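Local coordinates for protein DJ-1 homolog D (PDB 4OGG) that is a plant member of the DJ-1/PfpI family, with two such family regions in one chain, at residues L201-V213 with G235-G247. Numbering follows the deposited sequence.
Sequences LCGDYMEDYEVKV and GDRCPTAIHDFEG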
# COMPACT_ATOMS: atom_id res chain seq x y z
N LEU C 201 28.08 -3.60 3.96
CA LEU C 201 27.87 -2.21 3.57
C LEU C 201 26.39 -2.05 3.25
O LEU C 201 25.93 -2.47 2.19
CB LEU C 201 28.72 -1.86 2.35
CG LEU C 201 30.23 -1.85 2.60
CD1 LEU C 201 30.98 -1.71 1.28
CD2 LEU C 201 30.57 -0.70 3.54
N CYS C 202 25.65 -1.46 4.18
CA CYS C 202 24.21 -1.28 4.03
C CYS C 202 23.80 0.15 3.70
O CYS C 202 24.62 1.07 3.72
CB CYS C 202 23.50 -1.71 5.31
SG CYS C 202 23.86 -3.42 5.81
N GLY C 203 22.52 0.32 3.40
CA GLY C 203 21.98 1.63 3.07
C GLY C 203 20.48 1.55 2.91
O GLY C 203 19.91 0.46 2.83
N ASP C 204 19.82 2.71 2.84
CA ASP C 204 18.38 2.72 2.69
C ASP C 204 17.94 2.05 1.39
O ASP C 204 18.52 2.26 0.33
CB ASP C 204 17.83 4.15 2.72
CG ASP C 204 17.97 4.79 4.09
OD1 ASP C 204 18.27 4.06 5.06
OD2 ASP C 204 17.76 6.02 4.19
N TYR C 205 16.90 1.23 1.52
CA TYR C 205 16.31 0.51 0.41
C TYR C 205 17.15 -0.57 -0.25
O TYR C 205 17.01 -0.85 -1.44
CB TYR C 205 15.81 1.52 -0.63
CG TYR C 205 14.82 2.49 -0.02
CD1 TYR C 205 13.58 2.05 0.45
CD2 TYR C 205 15.16 3.83 0.16
CE1 TYR C 205 12.70 2.93 1.08
CE2 TYR C 205 14.29 4.71 0.79
CZ TYR C 205 13.07 4.25 1.25
OH TYR C 205 12.21 5.13 1.87
N MET C 206 18.04 -1.18 0.53
CA MET C 206 18.81 -2.29 -0.00
C MET C 206 17.74 -3.38 -0.10
O MET C 206 16.70 -3.28 0.56
CB MET C 206 19.93 -2.68 0.97
CG MET C 206 19.47 -2.91 2.39
SD MET C 206 20.88 -3.05 3.52
CE MET C 206 20.14 -2.43 5.02
N GLU C 207 17.96 -4.41 -0.92
CA GLU C 207 16.95 -5.46 -1.07
C GLU C 207 16.79 -6.29 0.21
O GLU C 207 17.76 -6.75 0.80
CB GLU C 207 17.29 -6.37 -2.26
CG GLU C 207 16.07 -6.83 -3.06
CD GLU C 207 15.30 -7.96 -2.40
OE1 GLU C 207 14.10 -8.13 -2.72
OE2 GLU C 207 15.89 -8.70 -1.59
N ASP C 208 15.53 -6.44 0.61
CA ASP C 208 15.09 -7.16 1.81
C ASP C 208 15.79 -8.51 2.05
O ASP C 208 16.33 -8.76 3.13
CB ASP C 208 13.57 -7.33 1.71
CG ASP C 208 12.98 -8.16 2.83
OD1 ASP C 208 12.61 -7.58 3.88
OD2 ASP C 208 12.87 -9.39 2.65
N TYR C 209 15.76 -9.39 1.05
CA TYR C 209 16.41 -10.70 1.19
C TYR C 209 17.93 -10.60 1.15
O TYR C 209 18.62 -11.27 1.91
CB TYR C 209 16.04 -11.63 0.03
CG TYR C 209 14.67 -12.26 0.02
CD1 TYR C 209 13.96 -12.51 1.20
CD2 TYR C 209 14.14 -12.72 -1.18
CE1 TYR C 209 12.74 -13.22 1.16
CE2 TYR C 209 12.96 -13.42 -1.23
CZ TYR C 209 12.26 -13.67 -0.06
OH TYR C 209 11.09 -14.38 -0.15
N GLU C 210 18.43 -9.77 0.25
CA GLU C 210 19.87 -9.64 0.04
C GLU C 210 20.69 -9.16 1.21
O GLU C 210 21.91 -9.37 1.24
CB GLU C 210 20.10 -8.79 -1.21
CG GLU C 210 19.40 -9.44 -2.40
CD GLU C 210 19.44 -8.61 -3.66
OE1 GLU C 210 18.69 -8.96 -4.59
OE2 GLU C 210 20.21 -7.63 -3.71
N VAL C 211 20.06 -8.51 2.18
CA VAL C 211 20.80 -8.10 3.36
C VAL C 211 20.58 -9.16 4.44
O VAL C 211 21.54 -9.68 5.01
CB VAL C 211 20.34 -6.72 3.90
CG1 VAL C 211 18.84 -6.71 4.17
CG2 VAL C 211 21.11 -6.39 5.19
N LYS C 212 19.33 -9.52 4.69
CA LYS C 212 19.01 -10.47 5.75
C LYS C 212 19.52 -11.89 5.57
O LYS C 212 20.06 -12.47 6.51
CB LYS C 212 17.49 -10.52 5.98
CG LYS C 212 17.10 -11.00 7.38
CD LYS C 212 17.37 -9.92 8.43
CE LYS C 212 16.76 -10.29 9.78
NZ LYS C 212 16.94 -9.20 10.79
N VAL C 213 19.34 -12.46 4.38
CA VAL C 213 19.77 -13.83 4.16
C VAL C 213 21.28 -14.04 4.33
O VAL C 213 21.70 -14.89 5.12
CB VAL C 213 19.31 -14.35 2.78
CG1 VAL C 213 19.80 -15.78 2.57
CG2 VAL C 213 17.79 -14.31 2.71
N GLY C 235 21.95 0.64 16.04
CA GLY C 235 20.62 0.86 16.58
C GLY C 235 19.69 1.47 15.56
O GLY C 235 18.49 1.17 15.54
N ASP C 236 20.22 2.35 14.71
CA ASP C 236 19.40 2.98 13.68
C ASP C 236 18.89 1.90 12.74
O ASP C 236 19.45 0.81 12.66
CB ASP C 236 20.21 4.00 12.88
CG ASP C 236 20.55 5.23 13.69
OD1 ASP C 236 19.64 5.78 14.36
OD2 ASP C 236 21.73 5.66 13.66
N ARG C 237 17.81 2.21 12.02
CA ARG C 237 17.24 1.25 11.09
C ARG C 237 17.23 1.79 9.67
O ARG C 237 17.14 3.00 9.44
CB ARG C 237 15.82 0.88 11.50
CG ARG C 237 15.74 0.06 12.78
CD ARG C 237 14.31 -0.33 13.09
NE ARG C 237 14.24 -1.28 14.19
CZ ARG C 237 14.71 -2.52 14.14
NH1 ARG C 237 15.28 -2.97 13.03
NH2 ARG C 237 14.61 -3.32 15.19
N CYS C 238 17.35 0.87 8.71
CA CYS C 238 17.32 1.20 7.30
C CYS C 238 16.09 0.53 6.71
O CYS C 238 15.85 -0.66 6.96
CB CYS C 238 18.54 0.64 6.57
SG CYS C 238 20.05 1.60 6.68
N PRO C 239 15.29 1.27 5.94
CA PRO C 239 14.11 0.64 5.35
C PRO C 239 14.64 -0.24 4.21
O PRO C 239 15.72 0.03 3.68
CB PRO C 239 13.31 1.83 4.84
CG PRO C 239 14.39 2.80 4.44
CD PRO C 239 15.34 2.71 5.61
N THR C 240 13.92 -1.29 3.85
CA THR C 240 14.39 -2.14 2.77
C THR C 240 13.37 -2.20 1.65
O THR C 240 12.22 -1.80 1.82
CB THR C 240 14.70 -3.58 3.24
OG1 THR C 240 13.49 -4.21 3.67
CG2 THR C 240 15.71 -3.55 4.39
N ALA C 241 13.80 -2.70 0.50
CA ALA C 241 12.92 -2.82 -0.64
C ALA C 241 12.76 -4.27 -1.03
O ALA C 241 13.73 -5.03 -1.05
CB ALA C 241 13.48 -2.03 -1.83
N ILE C 242 11.52 -4.66 -1.31
CA ILE C 242 11.25 -6.02 -1.75
C ILE C 242 11.11 -5.95 -3.26
O ILE C 242 10.22 -5.29 -3.79
CB ILE C 242 9.94 -6.57 -1.13
CG1 ILE C 242 10.19 -6.93 0.34
CG2 ILE C 242 9.45 -7.77 -1.93
CD1 ILE C 242 9.02 -7.56 1.03
N HIS C 243 12.04 -6.60 -3.96
CA HIS C 243 12.00 -6.61 -5.41
C HIS C 243 11.53 -7.98 -5.84
O HIS C 243 12.10 -9.01 -5.47
CB HIS C 243 13.39 -6.30 -5.97
CG HIS C 243 13.78 -4.86 -5.83
ND1 HIS C 243 15.05 -4.40 -6.07
CD2 HIS C 243 13.05 -3.77 -5.47
CE1 HIS C 243 15.09 -3.09 -5.89
NE2 HIS C 243 13.89 -2.69 -5.52
N ASP C 244 10.46 -7.99 -6.64
CA ASP C 244 9.86 -9.22 -7.10
C ASP C 244 9.40 -9.09 -8.55
O ASP C 244 9.10 -7.99 -9.02
CB ASP C 244 8.66 -9.54 -6.20
CG ASP C 244 8.36 -11.01 -6.11
OD1 ASP C 244 9.12 -11.82 -6.69
OD2 ASP C 244 7.37 -11.37 -5.44
N PHE C 245 9.36 -10.21 -9.26
CA PHE C 245 8.90 -10.18 -10.65
C PHE C 245 7.46 -10.66 -10.66
O PHE C 245 7.17 -11.80 -10.31
CB PHE C 245 9.79 -11.07 -11.51
CG PHE C 245 10.98 -10.35 -12.08
CD1 PHE C 245 10.83 -9.49 -13.17
CD2 PHE C 245 12.24 -10.50 -11.52
CE1 PHE C 245 11.92 -8.79 -13.68
CE2 PHE C 245 13.34 -9.80 -12.02
CZ PHE C 245 13.18 -8.94 -13.11
N GLU C 246 6.56 -9.76 -11.06
CA GLU C 246 5.14 -10.07 -11.08
C GLU C 246 4.49 -9.98 -12.45
O GLU C 246 3.30 -9.69 -12.55
CB GLU C 246 4.41 -9.17 -10.09
CG GLU C 246 5.00 -9.21 -8.68
CD GLU C 246 4.25 -8.34 -7.70
OE1 GLU C 246 3.07 -8.64 -7.42
OE2 GLU C 246 4.83 -7.36 -7.20
N GLY C 247 5.26 -10.22 -13.50
CA GLY C 247 4.68 -10.19 -14.84
C GLY C 247 5.06 -9.06 -15.77
O GLY C 247 4.83 -9.16 -16.97
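Glu-207 OE1 is gripped twice: His-243 N donates to it (2.8 Å, nearly straight at 174°) on the oxygen's anti lone pair, and His-64 NE2 from the other half of the chain also bonds it. Tyr-209 N reaches Glu-207 OE2 at 2.7 Å from above the carboxylate plane, and Glu-210 N adds a weak bond to the same oxygen, so Glu-207 N-caps the helix beginning at Asp-208. A bend at chi2 (-78°) turns the carboxylate back to serve strand and helix together. Beside it, Ala-241 is bonded through both its N and its O: Ala-241 N donates to Met-206 O (3.0 Å), and Ala-241 O accepts from Asp-208 N (2.8 Å), a short parallel pairing. Before the helix, Tyr-205 N binds Pro-239 O at 2.7 Å, and Pro-239 CG lies over one face of the Tyr-205 ring, 3.9 Å from its centroid, a CH-pi contact; a second subunit packs against both residues. Thr-240 CB sits 3.4 Å from Met-206 O, while its hydroxyl bonds His-257 O. His-243 ND1 bonds the modified cysteine at position 311, and NE2 bonds Glu-253. Weakly bonded strand 206-207 pairs parallel with strand 237-244 in a small mixed sheet and runs straight into the capped helix, next to the modified-cysteine site of this DJ-1/PfpI domain.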